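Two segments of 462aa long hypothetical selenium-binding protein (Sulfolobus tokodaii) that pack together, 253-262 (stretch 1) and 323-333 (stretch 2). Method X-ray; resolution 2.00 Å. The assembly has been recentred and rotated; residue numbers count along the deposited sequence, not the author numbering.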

ATOM      1  N   ALA A 253      -4.897  -5.875  10.544  1.00 20.13           N
ATOM      2  CA  ALA A 253      -5.119  -6.630   9.318  1.00 18.88           C
ATOM      3  C   ALA A 253      -4.958  -5.531   8.260  1.00 18.98           C
ATOM      4  O   ALA A 253      -5.929  -4.807   7.993  1.00 18.88           O
ATOM      5  N   LEU A 254      -3.784  -5.416   7.638  1.00 18.67           N
ATOM      6  CA  LEU A 254      -3.534  -4.358   6.698  1.00 17.89           C
ATOM      7  C   LEU A 254      -3.854  -4.692   5.210  1.00 18.41           C
ATOM      8  O   LEU A 254      -5.000  -4.540   4.763  1.00 18.04           O
ATOM      9  N   GLU A 255      -2.747  -4.749   4.435  1.00 18.49           N
ATOM     10  CA  GLU A 255      -2.751  -4.898   2.982  1.00 18.69           C
ATOM     11  C   GLU A 255      -3.359  -6.111   2.353  1.00 19.53           C
ATOM     12  O   GLU A 255      -2.949  -7.256   2.627  1.00 19.26           O
ATOM     13  N   LEU A 256      -4.312  -5.855   1.460  1.00 17.04           N
ATOM     14  CA  LEU A 256      -5.071  -6.925   0.799  1.00 16.84           C
ATOM     15  C   LEU A 256      -4.599  -7.139  -0.614  1.00 16.68           C
ATOM     16  O   LEU A 256      -4.602  -6.198  -1.410  1.00 17.02           O
ATOM     17  N   ARG A 257      -4.199  -8.362  -0.946  1.00 16.02           N
ATOM     18  CA  ARG A 257      -3.696  -8.612  -2.286  1.00 16.48           C
ATOM     19  C   ARG A 257      -4.292  -9.840  -2.964  1.00 17.61           C
ATOM     20  O   ARG A 257      -3.828 -10.961  -2.767  1.00 16.13           O
ATOM     21  N   PRO A 258      -5.360  -9.640  -3.749  1.00 17.80           N
ATOM     22  CA  PRO A 258      -6.004 -10.750  -4.463  1.00 17.82           C
ATOM     23  C   PRO A 258      -4.980 -11.226  -5.504  1.00 19.43           C
ATOM     24  O   PRO A 258      -4.113 -10.444  -5.907  1.00 17.77           O
ATOM     25  N   LEU A 259      -5.046 -12.486  -5.932  1.00 18.95           N
ATOM     26  CA  LEU A 259      -4.119 -12.905  -6.976  1.00 20.09           C
ATOM     27  C   LEU A 259      -4.575 -12.106  -8.202  1.00 20.46           C
ATOM     28  O   LEU A 259      -5.746 -11.720  -8.300  1.00 20.21           O
ATOM     29  N   HIS A 260      -3.658 -11.839  -9.122  1.00 19.38           N
ATOM     30  CA  HIS A 260      -3.987 -11.053 -10.303  1.00 20.90           C
ATOM     31  C   HIS A 260      -4.912 -11.760 -11.298  1.00 21.31           C
ATOM     32  O   HIS A 260      -5.732 -11.116 -11.961  1.00 20.77           O
ATOM     33  N   ASP A 261      -4.776 -13.080 -11.390  1.00 22.05           N
ATOM     34  CA  ASP A 261      -5.597 -13.903 -12.285  1.00 22.54           C
ATOM     35  C   ASP A 261      -7.007 -13.899 -11.696  1.00 21.77           C
ATOM     36  O   ASP A 261      -7.236 -14.488 -10.642  1.00 21.98           O
ATOM     37  N   PRO A 262      -7.972 -13.257 -12.376  1.00 19.99           N
ATOM     38  CA  PRO A 262      -9.342 -13.209 -11.857  1.00 20.60           C
ATOM     39  C   PRO A 262     -10.085 -14.538 -11.737  1.00 20.14           C
ATOM     40  O   PRO A 262     -11.155 -14.593 -11.122  1.00 20.45           O
ATOM     41  N   VAL A 323       5.695  -6.867   9.721  1.00 21.29           N
ATOM     42  CA  VAL A 323       5.447  -6.965   8.286  1.00 22.30           C
ATOM     43  C   VAL A 323       4.288  -6.016   8.013  1.00 21.10           C
ATOM     44  O   VAL A 323       3.148  -6.306   8.376  1.00 22.07           O
ATOM     45  N   THR A 324       4.592  -4.881   7.383  1.00 20.64           N
ATOM     46  CA  THR A 324       3.585  -3.861   7.095  1.00 20.01           C
ATOM     47  C   THR A 324       3.043  -3.806   5.662  1.00 19.95           C
ATOM     48  O   THR A 324       1.965  -3.255   5.432  1.00 18.45           O
ATOM     49  N   ASP A 325       3.784  -4.349   4.699  1.00 18.07           N
ATOM     50  CA  ASP A 325       3.320  -4.351   3.317  1.00 18.79           C
ATOM     51  C   ASP A 325       3.623  -5.666   2.600  1.00 20.42           C
ATOM     52  O   ASP A 325       4.576  -6.373   2.943  1.00 19.88           O
ATOM     53  N   ILE A 326       2.787  -5.990   1.616  1.00 18.51           N
ATOM     54  CA  ILE A 326       2.959  -7.189   0.798  1.00 19.35           C
ATOM     55  C   ILE A 326       2.577  -6.819  -0.631  1.00 20.17           C
ATOM     56  O   ILE A 326       1.799  -5.881  -0.853  1.00 18.84           O
ATOM     57  N   ASP A 327       3.123  -7.550  -1.595  1.00 18.46           N
ATOM     58  CA  ASP A 327       2.826  -7.285  -2.993  1.00 20.62           C
ATOM     59  C   ASP A 327       3.127  -8.557  -3.781  1.00 19.94           C
ATOM     60  O   ASP A 327       4.097  -9.249  -3.495  1.00 19.64           O
ATOM     61  N   ILE A 328       2.286  -8.858  -4.766  1.00 19.96           N
ATOM     62  CA  ILE A 328       2.439 -10.065  -5.576  1.00 20.12           C
ATOM     63  C   ILE A 328       2.832  -9.741  -7.014  1.00 20.49           C
ATOM     64  O   ILE A 328       2.286  -8.814  -7.622  1.00 21.12           O
ATOM     65  N   SER A 329       3.773 -10.499  -7.571  1.00 21.16           N
ATOM     66  CA  SER A 329       4.179 -10.262  -8.958  1.00 20.28           C
ATOM     67  C   SER A 329       3.003 -10.611  -9.871  1.00 19.53           C
ATOM     68  O   SER A 329       2.158 -11.424  -9.506  1.00 18.92           O
ATOM     69  N   LEU A 330       2.944  -9.994 -11.052  1.00 19.82           N
ATOM     70  CA  LEU A 330       1.842 -10.230 -11.988  1.00 22.06           C
ATOM     71  C   LEU A 330       1.563 -11.685 -12.378  1.00 23.36           C
ATOM     72  O   LEU A 330       0.422 -12.036 -12.659  1.00 23.55           O
ATOM     73  N   ASP A 331       2.593 -12.524 -12.411  1.00 24.36           N
ATOM     74  CA  ASP A 331       2.410 -13.930 -12.774  1.00 25.21           C
ATOM     75  C   ASP A 331       1.913 -14.733 -11.579  1.00 25.23           C
ATOM     76  O   ASP A 331       1.758 -15.948 -11.654  1.00 23.74           O
ATOM     77  N   ASP A 332       1.663 -14.043 -10.471  1.00 25.90           N
ATOM     78  CA  ASP A 332       1.182 -14.688  -9.256  1.00 24.29           C
ATOM     79  C   ASP A 332       2.150 -15.731  -8.723  1.00 24.46           C
ATOM     80  O   ASP A 332       1.764 -16.602  -7.942  1.00 22.82           O
ATOM     81  N   LYS A 333       3.414 -15.638  -9.124  1.00 24.82           N
ATOM     82  CA  LYS A 333       4.409 -16.608  -8.682  1.00 25.02           C
ATOM     83  C   LYS A 333       5.124 -16.215  -7.389  1.00 24.88           C
ATOM     84  O   LYS A 333       5.488 -17.080  -6.591  1.00 25.53           O
TER

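The two strands run almost parallel, their axes 7.2 Å apart at closest approach, and side chains rather than paired backbones fill the space between them.

The charged contacts centre on Arg-257, which points toward stretch 2 with chi1 and chi2 both m and chi3 t. A long side chain ending in a planar cation can serve several acceptors at once. Arg-257 NH2 forms a salt bridge with Asp-325 OD1 (3.1 Å), while Arg-257 NE reaches Asp-327 OD1 at 3.5 Å in a salt bridge whose hydrogen bond is weak. Within its own stretch, Arg-257 donates from NH1 and NH2 to Glu-255 OE1, each at 2.9 Å, and from NH1 also to Leu-256 O (3.1 Å). The arginine thus offsets the proximity of two acids, Glu-255 OE1 and Asp-325 OD1, only 3.9 Å apart. Two waters extend this network: one donates to Glu-255 OE2 (2.6 Å) and Thr-324 O (3.0 Å); the other accepts from Arg-257 NH2 (3.1 Å) and donates to Asp-325 OD2 (2.7 Å).

Farther along, hydrogen-bond donors of stretch 1 meet the end of the second strand and the turn that follows it. His-260 (chi1 m) points toward stretch 2, and its NE2 donates to Ile-328 O (2.8 Å). Asp-332 (chi1 m), at the end of the type I turn that begins at Ser-329, points back: its OD1 accepts from His-260 N (2.8 Å) and its OD2 from Asp-261 N (3.1 Å). A short carboxylate suits this place because its two oxygens can engage successive backbone amides.

Apolar groups add packing contacts. Leu-330 CD1 lies over one face of the His-260 ring, 4.1 Å from its centroid, in a CH-pi contact. Ile-328 (m, t) points toward stretch 1, its CD1 3.8 Å from both Leu-259 CD2 and Arg-257 CB. Ile-326 (p, t) brings its CD1 to 3.7 Å from Arg-257 CG, so the arginine's aliphatic portion also contributes to packing.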

ATOM      1  CB  ALA A 253      -6.542  -7.209   9.309  1.00 18.85           C
ATOM      2  CB  LEU A 254      -2.025  -3.856   6.904  1.00 16.45           C
ATOM      3  CG  LEU A 254      -1.855  -3.320   8.354  1.00 17.76           C
ATOM      4  CD1 LEU A 254      -0.585  -2.516   8.358  1.00 13.71           C
ATOM      5  CD2 LEU A 254      -3.021  -2.432   8.839  1.00 15.30           C
ATOM      6  CB  GLU A 255      -1.311  -4.712   2.429  1.00 18.04           C
ATOM      7  CG  GLU A 255      -0.596  -3.403   2.789  1.00 19.53           C
ATOM      8  CD  GLU A 255      -1.236  -2.156   2.190  1.00 20.49           C
ATOM      9  OE1 GLU A 255      -1.794  -2.242   1.081  1.00 21.67           O
ATOM     10  OE2 GLU A 255      -1.162  -1.078   2.821  1.00 20.41           O
ATOM     11  CB  LEU A 256      -6.579  -6.597   0.781  1.00 16.09           C
ATOM     12  CG  LEU A 256      -7.340  -6.855   2.079  1.00 15.53           C
ATOM     13  CD1 LEU A 256      -8.649  -6.088   2.093  1.00 15.92           C
ATOM     14  CD2 LEU A 256      -7.576  -8.351   2.218  1.00 14.77           C
ATOM     15  CB  ARG A 257      -2.169  -8.749  -2.257  1.00 17.64           C
ATOM     16  CG  ARG A 257      -1.421  -7.509  -1.759  1.00 18.63           C
ATOM     17  CD  ARG A 257      -1.481  -6.338  -2.755  1.00 17.90           C
ATOM     18  NE  ARG A 257      -0.642  -5.218  -2.313  1.00 16.84           N
ATOM     19  CZ  ARG A 257      -1.007  -4.302  -1.421  1.00 17.64           C
ATOM     20  NH1 ARG A 257      -2.212  -4.343  -0.869  1.00 18.02           N
ATOM     21  NH2 ARG A 257      -0.152  -3.358  -1.057  1.00 18.60           N
ATOM     22  CB  PRO A 258      -7.190 -10.075  -5.159  1.00 17.61           C
ATOM     23  CG  PRO A 258      -7.481  -8.869  -4.293  1.00 17.78           C
ATOM     24  CD  PRO A 258      -6.100  -8.378  -3.940  1.00 16.86           C
ATOM     25  CB  LEU A 259      -4.208 -14.411  -7.253  1.00 21.20           C
ATOM     26  CG  LEU A 259      -3.595 -15.344  -6.200  1.00 21.34           C
ATOM     27  CD1 LEU A 259      -3.396 -16.731  -6.815  1.00 22.42           C
ATOM     28  CD2 LEU A 259      -2.265 -14.803  -5.722  1.00 23.41           C
ATOM     29  CB  HIS A 260      -2.691 -10.606 -10.977  1.00 19.81           C
ATOM     30  CG  HIS A 260      -1.811  -9.781 -10.083  1.00 19.25           C
ATOM     31  ND1 HIS A 260      -2.070  -8.457  -9.794  1.00 20.40           N
ATOM     32  CD2 HIS A 260      -0.706 -10.110  -9.376  1.00 18.80           C
ATOM     33  CE1 HIS A 260      -1.161  -8.007  -8.946  1.00 18.39           C
ATOM     34  NE2 HIS A 260      -0.322  -8.991  -8.677  1.00 21.49           N
ATOM     35  CB  ASP A 261      -5.052 -15.331 -12.297  1.00 25.75           C
ATOM     36  CG  ASP A 261      -5.771 -16.237 -13.289  1.00 27.37           C
ATOM     37  OD1 ASP A 261      -6.922 -15.948 -13.680  1.00 26.52           O
ATOM     38  OD2 ASP A 261      -5.171 -17.265 -13.664  1.00 32.25           O
ATOM     39  CB  PRO A 262     -10.032 -12.238 -12.812  1.00 19.54           C
ATOM     40  CG  PRO A 262      -9.365 -12.550 -14.114  1.00 19.95           C
ATOM     41  CD  PRO A 262      -7.898 -12.632 -13.710  1.00 19.93           C
ATOM     42  CB  VAL A 323       5.061  -8.403   7.888  1.00 21.26           C
ATOM     43  CG1 VAL A 323       4.664  -8.453   6.413  1.00 22.31           C
ATOM     44  CG2 VAL A 323       6.252  -9.342   8.140  1.00 21.32           C
ATOM     45  CB  THR A 324       4.123  -2.467   7.452  1.00 19.59           C
ATOM     46  OG1 THR A 324       5.375  -2.260   6.789  1.00 19.39           O
ATOM     47  CG2 THR A 324       4.318  -2.335   8.958  1.00 19.97           C
ATOM     48  CB  ASP A 325       3.947  -3.190   2.528  1.00 17.56           C
ATOM     49  CG  ASP A 325       3.287  -2.988   1.163  1.00 18.95           C
ATOM     50  OD1 ASP A 325       2.046  -2.992   1.112  1.00 17.82           O
ATOM     51  OD2 ASP A 325       3.996  -2.812   0.147  1.00 20.07           O
ATOM     52  CB  ILE A 326       2.057  -8.370   1.255  1.00 18.70           C
ATOM     53  CG1 ILE A 326       0.595  -7.925   1.328  1.00 18.24           C
ATOM     54  CG2 ILE A 326       2.543  -8.911   2.584  1.00 18.98           C
ATOM     55  CD1 ILE A 326      -0.398  -9.076   1.427  1.00 16.39           C
ATOM     56  CB  ASP A 327       3.684  -6.118  -3.484  1.00 21.65           C
ATOM     57  CG  ASP A 327       3.016  -5.321  -4.588  1.00 23.51           C
ATOM     58  OD1 ASP A 327       1.785  -5.445  -4.759  1.00 24.52           O
ATOM     59  OD2 ASP A 327       3.719  -4.553  -5.276  1.00 25.49           O
ATOM     60  CB  ILE A 328       1.112 -10.859  -5.613  1.00 19.71           C
ATOM     61  CG1 ILE A 328       0.636 -11.148  -4.187  1.00 18.99           C
ATOM     62  CG2 ILE A 328       1.292 -12.149  -6.400  1.00 15.84           C
ATOM     63  CD1 ILE A 328      -0.766 -11.719  -4.127  1.00 16.68           C
ATOM     64  CB  SER A 329       5.405 -11.111  -9.320  1.00 20.91           C
ATOM     65  OG  SER A 329       5.189 -12.481  -9.036  1.00 21.03           O
ATOM     66  CB  LEU A 330       2.046  -9.406 -13.262  1.00 22.77           C
ATOM     67  CG  LEU A 330       1.499  -7.976 -13.275  1.00 24.98           C
ATOM     68  CD1 LEU A 330      -0.014  -8.013 -13.181  1.00 25.21           C
ATOM     69  CD2 LEU A 330       2.084  -7.182 -12.115  1.00 25.77           C
ATOM     70  CB  ASP A 331       3.727 -14.526 -13.276  1.00 26.28           C
ATOM     71  CG  ASP A 331       4.873 -14.290 -12.310  1.00 28.28           C
ATOM     72  OD1 ASP A 331       4.601 -13.954 -11.135  1.00 27.68           O
ATOM     73  OD2 ASP A 331       6.043 -14.445 -12.720  1.00 29.18           O
ATOM     74  CB  ASP A 332      -0.186 -15.347  -9.495  1.00 24.06           C
ATOM     75  CG  ASP A 332      -1.307 -14.332  -9.653  1.00 25.87           C
ATOM     76  OD1 ASP A 332      -1.221 -13.250  -9.034  1.00 25.88           O
ATOM     77  OD2 ASP A 332      -2.284 -14.621 -10.378  1.00 25.39           O
ATOM     78  CB  LYS A 333       5.441 -16.835  -9.795  1.00 25.58           C
ATOM     79  CG  LYS A 333       6.413 -17.973  -9.536  1.00 28.85           C
ATOM     80  CD  LYS A 333       7.440 -18.096 -10.656  1.00 29.19           C
ATOM     81  CE  LYS A 333       8.331 -19.311 -10.441  1.00 31.31           C
ATOM     82  NZ  LYS A 333       9.397 -19.424 -11.487  1.00 31.45           N
TER
HETATM   83  O   HOH W   1       0.416  -0.762   4.855  1.00 26.31           O
HETATM   84  O   HOH W   2       2.648  -2.709  -2.230  1.00 15.49           O